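Local coordinates for capsular polysaccharide export system protein KpsC (Thermosulfurimonas dismutans, PDB 6MGD) that probably transfers Kdo as a beta(2,7)Kdo glycosyltransferase of the GT-B clan, helping to build the conserved glycolipid that tethers capsules of Gram-negative bacteria, at residues Tyr7-Trp12 against Lys25-Ser30; Ile109-Lys114 against Arg280-Ser285; Glu128-Tyr133 against Ala250-Lys255. One frame throughout, in Å; residues are numbered along the deposited sequence.

Interaction 1: residues Tyr7-Trp12 against Lys25-Ser30; sequences YKFSLW and KGNLSS
Y7 and L28 form a parallel beta bridge, the last rung before both strands run out. Across these segments its backbone bond is K8 N to L28 O (3.0 Å), and the CA of Y7 adds a C-H...O contact of 3.5 Å to L28 O; L28 also bonds to T6 through the backbone. A side chain extends the ladder where the strands diverge: N27 OD1 accepts F9 N at 3.2 Å, and the N-H meets an in-plane lone pair of the amide (N-H...O 159°). N27 CG, anti to the backbone N (chi1 -172°), carries the amide toward F9. T6 OG1 bonds to the same OD1.

K8 and Y7 add van der Waals contacts. The extended K8 chain starts with CG 3.9 Å above the Y7 ring plane, near the rim, and brings CE to 3.3 Å from S29 O. At the ring edge, Y7 CE2 lies 3.8 Å from S30 O. The polar tips meet as K8 NZ donates to Y7 OH (3.1 Å); E56 completes the group through a salt bridge to NZ and a hydrogen bond to the hydroxyl.

S10 and S30 stand at the N-caps of helices 11-20 and 31-41, each with a weak bond. The contact closes a beta-alpha-beta unit at the margin of the mixed sheet: Y7 and L28 pack on V34 of helix 31-41 and L46 of strand 44-49, and F9 on I14 and I17 of helix 11-20.

Interaction 2: residues Ile109-Lys114 against Arg280-Ser285; sequences ILLARK and RNIKLS
L110, in the last turn of helix 105-112, meets L284 in the loop segment 280-285. Its CB sits 3.8 Å from L284 CD1, with its own CD2 slightly farther from the same methyl, and the two side chains cross at about a right angle. Y268 packs against both leucines, making a small three-membered hydrophobic cluster around this buried pair.

L111, one residue on, reaches I282 instead. Its CG is anti to the backbone N (chi1 166°), and the branch continues to CD1, which lies 3.9 Å from I282 CG1. These side chains also cross nearly perpendicularly, but at a more exposed edge of the contact.

R113 follows the helix with positive phi, while its N still bonds back to I109 O. Its CG lies between the backbone N and the carbonyl carbon (chi1 60°), and a bend at chi3 (-55°) sets NE. One face of the guanidinium is covered by methyls: I282 CG2 comes to 3.3 Å from NH1, and L284 CD2 to 3.8 Å from NH2. The charged end is paired with E288 of helix 286-296 through NH2. A water held by K283 N (2.6 Å) and K283 O (2.7 Å) receives a further, weak bond from R113 NH1.

E288 also accepts S285 N, while S285 OG caps a backbone N just past the segment; through E288, R113 is linked to the start of helix 286-296. Segment 280-285 lies on the path from strand 272-273 of the parallel sheet to strand 298-300 of the mixed sheet, consistent with the return crossing between the two Rossmann-like domains of a GT-B glycosyltransferase.

Interaction 3: residues Glu128-Tyr133 against Ala250-Lys255; sequences ELLRRY and ALIAGK
L130 lays its CD1 against the end of I252, 3.7 Å from I252 CD1 and 3.9 Å from I252 CG2, while L130 CB touches the same CG2 at 3.9 Å. The side chains meet at a slant, joining the ends of helices 117-132 and 246-253. Around L130 this apolar patch widens to I77, L79, L294 of helix 286-296 and I315 of helix 311-322.

R131, the next residue, makes the polar half. With CG anti to the carbonyl carbon (chi1 -67°) and the chain extended as far as NE, it stretches across to I252 O, with CG and CD each 3.4 Å from that oxygen. The carbonyl oxygen sits at the guanidinium edge, near its plane. The bond from NE is modelled very short, so its exact geometry is doubtful; the second bond, from NH2 at 3.1 Å, is weak. A253 O lies over one face of the guanidinium.

The acceptor belongs to the closing turn of helix 246-253, which ends in a Schellman motif: K255 N bonds to A250 O and G254 N to L251 O (both 3.0 Å), with G254 at positive phi. An arginine facing such a carboxyl-terminal end, where the helix dipole is negative, would be electrostatically suited. Helix 246-253 links strands 238-241 and 257-259, a beta-alpha-beta crossover in the parallel sheet of the second Rossmann-like domain expected of GT-B enzymes.

Interaction 1 comes first along the chain and lies at the edge of the mixed sheet, in its beta-alpha-beta unit, about 35 Å between centres from interaction 2 and about 37 Å from interaction 3, which is on the opposite side of the chain's centre. Interactions 2 and 3 are closer, with centres about 21 Å and nearest atoms about 8 Å apart. They use consecutive helices, 105-112 and 117-132, each paired with a much later part of the chain, and the sequence span of 128-255 falls inside that of 109-285. Interaction 1 thus shapes one sheet locally, whereas the other two tie the helices that in sequence follow mixed-sheet strand 88-92 to the parallel-sheet region and its return crossing, as suits a two-domain GT-B architecture.

Interaction 1: residues Tyr7-Trp12 against Lys25-Ser30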
loop_
_atom_site.group_PDB
_atom_site.type_symbol
_atom_site.label_atom_id
_atom_site.label_comp_id
_atom_site.label_asym_id
_atom_site.label_seq_id
_atom_site.Cartn_x
_atom_site.Cartn_y
_atom_site.Cartn_z
ATOM N N TYR A 7 4.287 -9.115 -18.565
ATOM C CA TYR A 7 3.323 -8.476 -19.455
ATOM C C TYR A 7 3.628 -6.986 -19.524
ATOM O O TYR A 7 3.348 -6.246 -18.573
ATOM C CB TYR A 7 1.892 -8.726 -18.977
ATOM C CG TYR A 7 0.827 -8.233 -19.929
ATOM C CD1 TYR A 7 0.124 -7.064 -19.673
ATOM C CD2 TYR A 7 0.522 -8.941 -21.085
ATOM C CE1 TYR A 7 -0.849 -6.612 -20.537
ATOM C CE2 TYR A 7 -0.450 -8.499 -21.960
ATOM C CZ TYR A 7 -1.134 -7.335 -21.681
ATOM O OH TYR A 7 -2.107 -6.887 -22.548
ATOM N N LYS A 8 4.205 -6.554 -20.647
ATOM C CA LYS A 8 4.426 -5.137 -20.939
ATOM C C LYS A 8 5.275 -4.467 -19.861
ATOM O O LYS A 8 4.946 -3.391 -19.357
ATOM C CB LYS A 8 3.094 -4.405 -21.126
ATOM C CG LYS A 8 2.275 -4.904 -22.305
ATOM C CD LYS A 8 0.928 -4.205 -22.383
ATOM C CE LYS A 8 0.118 -4.696 -23.575
ATOM N NZ LYS A 8 -1.261 -4.137 -23.569
ATOM N N PHE A 9 6.377 -5.118 -19.505
ATOM C CA PHE A 9 7.352 -4.563 -18.578
ATOM C C PHE A 9 8.467 -3.867 -19.347
ATOM O O PHE A 9 8.853 -4.290 -20.440
ATOM C CB PHE A 9 7.961 -5.651 -17.688
ATOM C CG PHE A 9 7.089 -6.065 -16.534
ATOM C CD1 PHE A 9 5.748 -5.716 -16.490
ATOM C CD2 PHE A 9 7.622 -6.797 -15.483
ATOM C CE1 PHE A 9 4.954 -6.098 -15.425
ATOM C CE2 PHE A 9 6.834 -7.179 -14.416
ATOM C CZ PHE A 9 5.497 -6.829 -14.386
ATOM N N SER A 10 8.986 -2.792 -18.762
ATOM C CA SER A 10 10.187 -2.180 -19.304
ATOM C C SER A 10 11.404 -3.047 -18.986
ATOM O O SER A 10 11.404 -3.845 -18.044
ATOM C CB SER A 10 10.379 -0.769 -18.745
ATOM O OG SER A 10 10.561 -0.791 -17.341
ATOM N N LEU A 11 12.449 -2.887 -19.805
ATOM C CA LEU A 11 13.683 -3.646 -19.616
ATOM C C LEU A 11 14.212 -3.499 -18.194
ATOM O O LEU A 11 14.523 -4.492 -17.527
ATOM C CB LEU A 11 14.736 -3.191 -20.629
ATOM C CG LEU A 11 14.553 -3.611 -22.089
ATOM C CD1 LEU A 11 15.681 -3.064 -22.953
ATOM C CD2 LEU A 11 14.486 -5.123 -22.196
ATOM N N TRP A 12 14.320 -2.254 -17.720
ATOM C CA TRP A 12 14.754 -2.006 -16.349
ATOM C C TRP A 12 13.877 -2.748 -15.345
ATOM O O TRP A 12 14.387 -3.363 -14.401
ATOM C CB TRP A 12 14.747 -0.504 -16.068
ATOM C CG TRP A 12 15.080 -0.172 -14.659
ATOM C CD1 TRP A 12 14.208 0.196 -13.678
ATOM C CD2 TRP A 12 16.380 -0.191 -14.056
ATOM N NE1 TRP A 12 14.883 0.417 -12.504
ATOM C CE2 TRP A 12 16.218 0.183 -12.709
ATOM C CE3 TRP A 12 17.665 -0.485 -14.525
ATOM C CZ2 TRP A 12 17.288 0.272 -11.824
ATOM C CZ3 TRP A 12 18.731 -0.391 -13.645
ATOM C CH2 TRP A 12 18.534 -0.018 -12.308
ATOM N N LYS A 25 11.235 -15.622 -18.243
ATOM C CA LYS A 25 11.679 -16.145 -19.530
ATOM C C LYS A 25 11.484 -15.186 -20.691
ATOM O O LYS A 25 12.366 -15.080 -21.546
ATOM C CB LYS A 25 10.952 -17.457 -19.835
ATOM C CG LYS A 25 11.365 -18.594 -18.930
ATOM C CD LYS A 25 12.801 -19.022 -19.194
ATOM C CE LYS A 25 13.709 -18.686 -18.021
ATOM N NZ LYS A 25 15.136 -18.978 -18.332
ATOM N N GLY A 26 10.354 -14.495 -20.758
ATOM C CA GLY A 26 10.096 -13.621 -21.885
ATOM C C GLY A 26 9.069 -12.574 -21.534
ATOM O O GLY A 26 8.330 -12.702 -20.553
ATOM N N ASN A 27 9.029 -11.530 -22.354
ATOM C CA ASN A 27 8.140 -10.394 -22.142
ATOM C C ASN A 27 7.078 -10.394 -23.238
ATOM O O ASN A 27 7.390 -10.181 -24.414
ATOM C CB ASN A 27 8.926 -9.086 -22.126
ATOM C CG ASN A 27 8.079 -7.903 -21.711
ATOM O OD1 ASN A 27 7.647 -7.809 -20.562
ATOM N ND2 ASN A 27 7.840 -6.989 -22.642
ATOM N N LEU A 28 5.830 -10.635 -22.847
ATOM C CA LEU A 28 4.707 -10.624 -23.774
ATOM C C LEU A 28 4.164 -9.204 -23.883
ATOM O O LEU A 28 3.931 -8.544 -22.865
ATOM C CB LEU A 28 3.618 -11.588 -23.302
ATOM C CG LEU A 28 4.132 -12.961 -22.853
ATOM C CD1 LEU A 28 2.993 -13.825 -22.332
ATOM C CD2 LEU A 28 4.868 -13.665 -23.984
ATOM N N SER A 29 3.967 -8.738 -25.115
ATOM C CA SER A 29 3.669 -7.335 -25.374
ATOM C C SER A 29 2.224 -7.071 -25.772
ATOM O O SER A 29 1.882 -5.918 -26.056
ATOM C CB SER A 29 4.604 -6.791 -26.461
ATOM O OG SER A 29 5.942 -6.728 -25.997
ATOM N N SER A 30 1.368 -8.089 -25.798
ATOM C CA SER A 30 -0.022 -7.883 -26.182
ATOM C C SER A 30 -0.862 -9.049 -25.686
ATOM O O SER A 30 -0.342 -10.119 -25.359
ATOM C CB SER A 30 -0.170 -7.726 -27.700
ATOM O OG SER A 30 0.294 -8.880 -28.374
#

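Interaction 2: residues Ile109-Lys114 against Arg280-Ser285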
loop_
_atom_site.group_PDB
_atom_site.type_symbol
_atom_site.label_atom_id
_atom_site.label_comp_id
_atom_site.label_asym_id
_atom_site.label_seq_id
_atom_site.Cartn_x
_atom_site.Cartn_y
_atom_site.Cartn_z
ATOM N N ILE A 109 -5.236 -13.747 3.492
ATOM C CA ILE A 109 -4.322 -14.028 4.599
ATOM C C ILE A 109 -4.918 -13.532 5.910
ATOM O O ILE A 109 -4.956 -14.255 6.913
ATOM C CB ILE A 109 -2.944 -13.397 4.334
ATOM C CG1 ILE A 109 -2.192 -14.174 3.252
ATOM C CG2 ILE A 109 -2.124 -13.336 5.615
ATOM C CD1 ILE A 109 -0.813 -13.622 2.964
ATOM N N LEU A 110 -5.406 -12.290 5.915
ATOM C CA LEU A 110 -5.935 -11.702 7.140
ATOM C C LEU A 110 -7.229 -12.375 7.586
ATOM O O LEU A 110 -7.513 -12.423 8.788
ATOM C CB LEU A 110 -6.148 -10.201 6.943
ATOM C CG LEU A 110 -4.886 -9.423 6.559
ATOM C CD1 LEU A 110 -5.213 -7.973 6.241
ATOM C CD2 LEU A 110 -3.838 -9.513 7.665
ATOM N N LEU A 111 -8.021 -12.895 6.646
ATOM C CA LEU A 111 -9.255 -13.585 7.016
ATOM C C LEU A 111 -8.960 -14.961 7.601
ATOM O O LEU A 111 -9.501 -15.325 8.651
ATOM C CB LEU A 111 -10.180 -13.698 5.802
ATOM C CG LEU A 111 -11.373 -14.657 5.894
ATOM C CD1 LEU A 111 -12.261 -14.347 7.091
ATOM C CD2 LEU A 111 -12.180 -14.607 4.609
ATOM N N ALA A 112 -8.115 -15.746 6.927
ATOM C CA ALA A 112 -7.718 -17.038 7.479
ATOM C C ALA A 112 -6.978 -16.869 8.799
ATOM O O ALA A 112 -7.090 -17.724 9.685
ATOM C CB ALA A 112 -6.856 -17.801 6.473
ATOM N N ARG A 113 -6.228 -15.772 8.939
ATOM C CA ARG A 113 -5.581 -15.320 10.170
ATOM C C ARG A 113 -4.979 -16.442 11.010
ATOM O O ARG A 113 -5.013 -16.386 12.243
ATOM C CB ARG A 113 -6.567 -14.497 11.015
ATOM C CG ARG A 113 -7.829 -15.228 11.458
ATOM C CD ARG A 113 -8.900 -14.265 11.941
ATOM N NE ARG A 113 -8.420 -13.386 13.002
ATOM C CZ ARG A 113 -9.211 -12.765 13.870
ATOM N NH1 ARG A 113 -10.525 -12.936 13.811
ATOM N NH2 ARG A 113 -8.690 -11.979 14.803
ATOM N N LYS A 114 -4.413 -17.458 10.361
ATOM C CA LYS A 114 -3.671 -18.489 11.084
ATOM C C LYS A 114 -2.322 -17.898 11.472
ATOM O O LYS A 114 -1.322 -18.065 10.775
ATOM C CB LYS A 114 -3.516 -19.750 10.241
ATOM C CG LYS A 114 -4.155 -19.668 8.862
ATOM C CD LYS A 114 -4.626 -21.032 8.360
ATOM C CE LYS A 114 -3.479 -22.025 8.230
ATOM N NZ LYS A 114 -3.309 -22.868 9.448
ATOM N N ARG A 280 -15.592 -6.822 4.409
ATOM C CA ARG A 280 -14.721 -7.084 5.549
ATOM C C ARG A 280 -15.525 -7.003 6.839
ATOM O O ARG A 280 -16.129 -5.967 7.135
ATOM C CB ARG A 280 -13.549 -6.100 5.575
ATOM C CG ARG A 280 -12.640 -6.220 4.361
ATOM C CD ARG A 280 -11.517 -5.199 4.384
ATOM N NE ARG A 280 -10.886 -5.065 3.073
ATOM C CZ ARG A 280 -9.969 -4.152 2.772
ATOM N NH1 ARG A 280 -9.565 -3.283 3.690
ATOM N NH2 ARG A 280 -9.455 -4.104 1.549
ATOM N N ASN A 281 -15.527 -8.099 7.603
ATOM C CA ASN A 281 -16.210 -8.173 8.886
ATOM C C ASN A 281 -15.274 -8.387 10.065
ATOM O O ASN A 281 -15.697 -8.182 11.209
ATOM C CB ASN A 281 -17.241 -9.314 8.884
ATOM C CG ASN A 281 -18.182 -9.252 7.702
ATOM O OD1 ASN A 281 -17.817 -9.619 6.585
ATOM N ND2 ASN A 281 -19.407 -8.798 7.943
ATOM N N ILE A 282 -14.030 -8.780 9.822
ATOM C CA ILE A 282 -13.130 -9.229 10.877
ATOM C C ILE A 282 -12.535 -8.029 11.599
ATOM O O ILE A 282 -12.186 -7.015 10.980
ATOM C CB ILE A 282 -12.032 -10.130 10.283
ATOM C CG1 ILE A 282 -12.654 -11.180 9.356
ATOM C CG2 ILE A 282 -11.229 -10.803 11.385
ATOM C CD1 ILE A 282 -13.677 -12.078 10.034
ATOM N N LYS A 283 -12.429 -8.139 12.921
ATOM C CA LYS A 283 -11.749 -7.155 13.753
ATOM C C LYS A 283 -10.355 -7.681 14.078
ATOM O O LYS A 283 -10.218 -8.742 14.695
ATOM C CB LYS A 283 -12.541 -6.880 15.032
ATOM C CG LYS A 283 -11.845 -5.961 16.024
ATOM C CD LYS A 283 -11.744 -4.548 15.485
ATOM C CE LYS A 283 -11.047 -3.619 16.466
ATOM N NZ LYS A 283 -9.647 -4.046 16.743
ATOM N N LEU A 284 -9.328 -6.949 13.655
ATOM C CA LEU A 284 -7.945 -7.373 13.812
ATOM C C LEU A 284 -7.210 -6.482 14.806
ATOM O O LEU A 284 -7.631 -5.362 15.107
ATOM C CB LEU A 284 -7.208 -7.353 12.469
ATOM C CG LEU A 284 -7.610 -8.380 11.408
ATOM C CD1 LEU A 284 -6.795 -8.168 10.143
ATOM C CD2 LEU A 284 -7.429 -9.794 11.931
ATOM N N SER A 285 -6.099 -7.002 15.316
ATOM C CA SER A 285 -5.168 -6.219 16.112
ATOM C C SER A 285 -4.038 -5.717 15.221
ATOM O O SER A 285 -3.828 -6.203 14.108
ATOM C CB SER A 285 -4.611 -7.044 17.276
ATOM O OG SER A 285 -3.655 -7.985 16.822
HETATM O O HOH W 1 -12.460 -10.278 14.335
#

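Interaction 3: residues Glu128-Tyr133 against Ala250-Lys255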
loop_
_atom_site.group_PDB
_atom_site.type_symbol
_atom_site.label_atom_id
_atom_site.label_comp_id
_atom_site.label_asym_id
_atom_site.label_seq_id
_atom_site.Cartn_x
_atom_site.Cartn_y
_atom_site.Cartn_z
ATOM N N GLU A 128 7.924 -2.056 16.846
ATOM C CA GLU A 128 8.870 -1.306 17.665
ATOM C C GLU A 128 10.040 -0.799 16.832
ATOM O O GLU A 128 10.507 0.331 17.023
ATOM C CB GLU A 128 9.365 -2.177 18.821
ATOM C CG GLU A 128 9.145 -1.563 20.192
ATOM C CD GLU A 128 9.713 -2.413 21.310
ATOM O OE1 GLU A 128 9.074 -3.426 21.679
ATOM O OE2 GLU A 128 10.805 -2.071 21.811
ATOM N N LEU A 129 10.522 -1.617 15.891
ATOM C CA LEU A 129 11.628 -1.198 15.034
ATOM C C LEU A 129 11.252 0.013 14.190
ATOM O O LEU A 129 12.043 0.954 14.053
ATOM C CB LEU A 129 12.063 -2.353 14.132
ATOM C CG LEU A 129 13.224 -3.237 14.583
ATOM C CD1 LEU A 129 13.481 -4.315 13.544
ATOM C CD2 LEU A 129 14.473 -2.402 14.814
ATOM N N LEU A 130 10.046 0.006 13.611
ATOM C CA LEU A 130 9.636 1.094 12.729
ATOM C C LEU A 130 9.435 2.391 13.501
ATOM O O LEU A 130 9.847 3.465 13.042
ATOM C CB LEU A 130 8.358 0.711 11.983
ATOM C CG LEU A 130 8.454 -0.406 10.939
ATOM C CD1 LEU A 130 7.087 -0.682 10.314
ATOM C CD2 LEU A 130 9.472 -0.055 9.869
ATOM N N ARG A 131 8.808 2.314 14.676
ATOM C CA ARG A 131 8.561 3.514 15.466
ATOM C C ARG A 131 9.860 4.205 15.866
ATOM O O ARG A 131 9.883 5.429 16.039
ATOM C CB ARG A 131 7.749 3.165 16.712
ATOM C CG ARG A 131 6.332 2.704 16.434
ATOM C CD ARG A 131 5.646 2.259 17.716
ATOM N NE ARG A 131 4.247 1.911 17.492
ATOM C CZ ARG A 131 3.441 1.416 18.424
ATOM N NH1 ARG A 131 3.895 1.203 19.651
ATOM N NH2 ARG A 131 2.179 1.130 18.128
ATOM N N ARG A 132 10.946 3.443 16.012
ATOM C CA ARG A 132 12.209 4.003 16.473
ATOM C C ARG A 132 13.083 4.536 15.346
ATOM O O ARG A 132 13.797 5.525 15.547
ATOM C CB ARG A 132 12.993 2.960 17.274
ATOM C CG ARG A 132 12.322 2.564 18.572
ATOM C CD ARG A 132 13.328 1.981 19.540
ATOM N NE ARG A 132 12.705 1.562 20.790
ATOM C CZ ARG A 132 13.374 1.322 21.914
ATOM N NH1 ARG A 132 14.692 1.471 21.949
ATOM N NH2 ARG A 132 12.724 0.942 23.003
ATOM N N TYR A 133 13.060 3.911 14.173
ATOM C CA TYR A 133 13.788 4.460 13.038
ATOM C C TYR A 133 12.961 5.478 12.259
ATOM O O TYR A 133 13.383 5.898 11.176
ATOM C CB TYR A 133 14.308 3.324 12.151
ATOM C CG TYR A 133 15.508 2.688 12.816
ATOM C CD1 TYR A 133 15.375 1.556 13.611
ATOM C CD2 TYR A 133 16.763 3.276 12.719
ATOM C CE1 TYR A 133 16.468 1.001 14.251
ATOM C CE2 TYR A 133 17.858 2.731 13.353
ATOM C CZ TYR A 133 17.709 1.592 14.117
ATOM O OH TYR A 133 18.803 1.046 14.749
ATOM N N ALA A 250 0.715 5.601 10.036
ATOM C CA ALA A 250 0.161 6.216 11.238
ATOM C C ALA A 250 -0.330 5.160 12.219
ATOM O O ALA A 250 -0.205 5.331 13.438
ATOM C CB ALA A 250 -0.971 7.174 10.864
ATOM N N LEU A 251 -0.901 4.066 11.704
ATOM C CA LEU A 251 -1.328 2.970 12.569
ATOM C C LEU A 251 -0.149 2.376 13.326
ATOM O O LEU A 251 -0.246 2.107 14.528
ATOM C CB LEU A 251 -2.029 1.892 11.743
ATOM C CG LEU A 251 -3.522 2.085 11.485
ATOM C CD1 LEU A 251 -4.032 1.020 10.532
ATOM C CD2 LEU A 251 -4.287 2.045 12.799
ATOM N N ILE A 252 0.971 2.156 12.632
ATOM C CA ILE A 252 2.175 1.656 13.287
ATOM C C ILE A 252 2.651 2.643 14.344
ATOM O O ILE A 252 3.104 2.248 15.425
ATOM C CB ILE A 252 3.264 1.370 12.236
ATOM C CG1 ILE A 252 2.738 0.371 11.203
ATOM C CG2 ILE A 252 4.524 0.839 12.898
ATOM C CD1 ILE A 252 3.568 0.281 9.942
ATOM N N ALA A 253 2.538 3.942 14.060
ATOM C CA ALA A 253 2.915 4.951 15.042
ATOM C C ALA A 253 1.932 5.023 16.204
ATOM O O ALA A 253 2.258 5.622 17.235
ATOM C CB ALA A 253 3.036 6.320 14.372
ATOM N N GLY A 254 0.745 4.435 16.064
ATOM C CA GLY A 254 -0.239 4.415 17.124
ATOM C C GLY A 254 -1.251 5.541 17.090
ATOM O O GLY A 254 -2.099 5.615 17.989
ATOM N N LYS A 255 -1.194 6.416 16.090
ATOM C CA LYS A 255 -2.131 7.528 16.029
ATOM C C LYS A 255 -3.461 7.072 15.426
ATOM O O LYS A 255 -3.474 6.288 14.472
ATOM C CB LYS A 255 -1.549 8.676 15.203
ATOM C CG LYS A 255 -0.434 9.439 15.902
ATOM C CD LYS A 255 -0.965 10.157 17.131
ATOM C CE LYS A 255 0.136 10.892 17.870
ATOM N NZ LYS A 255 -0.383 11.563 19.095
#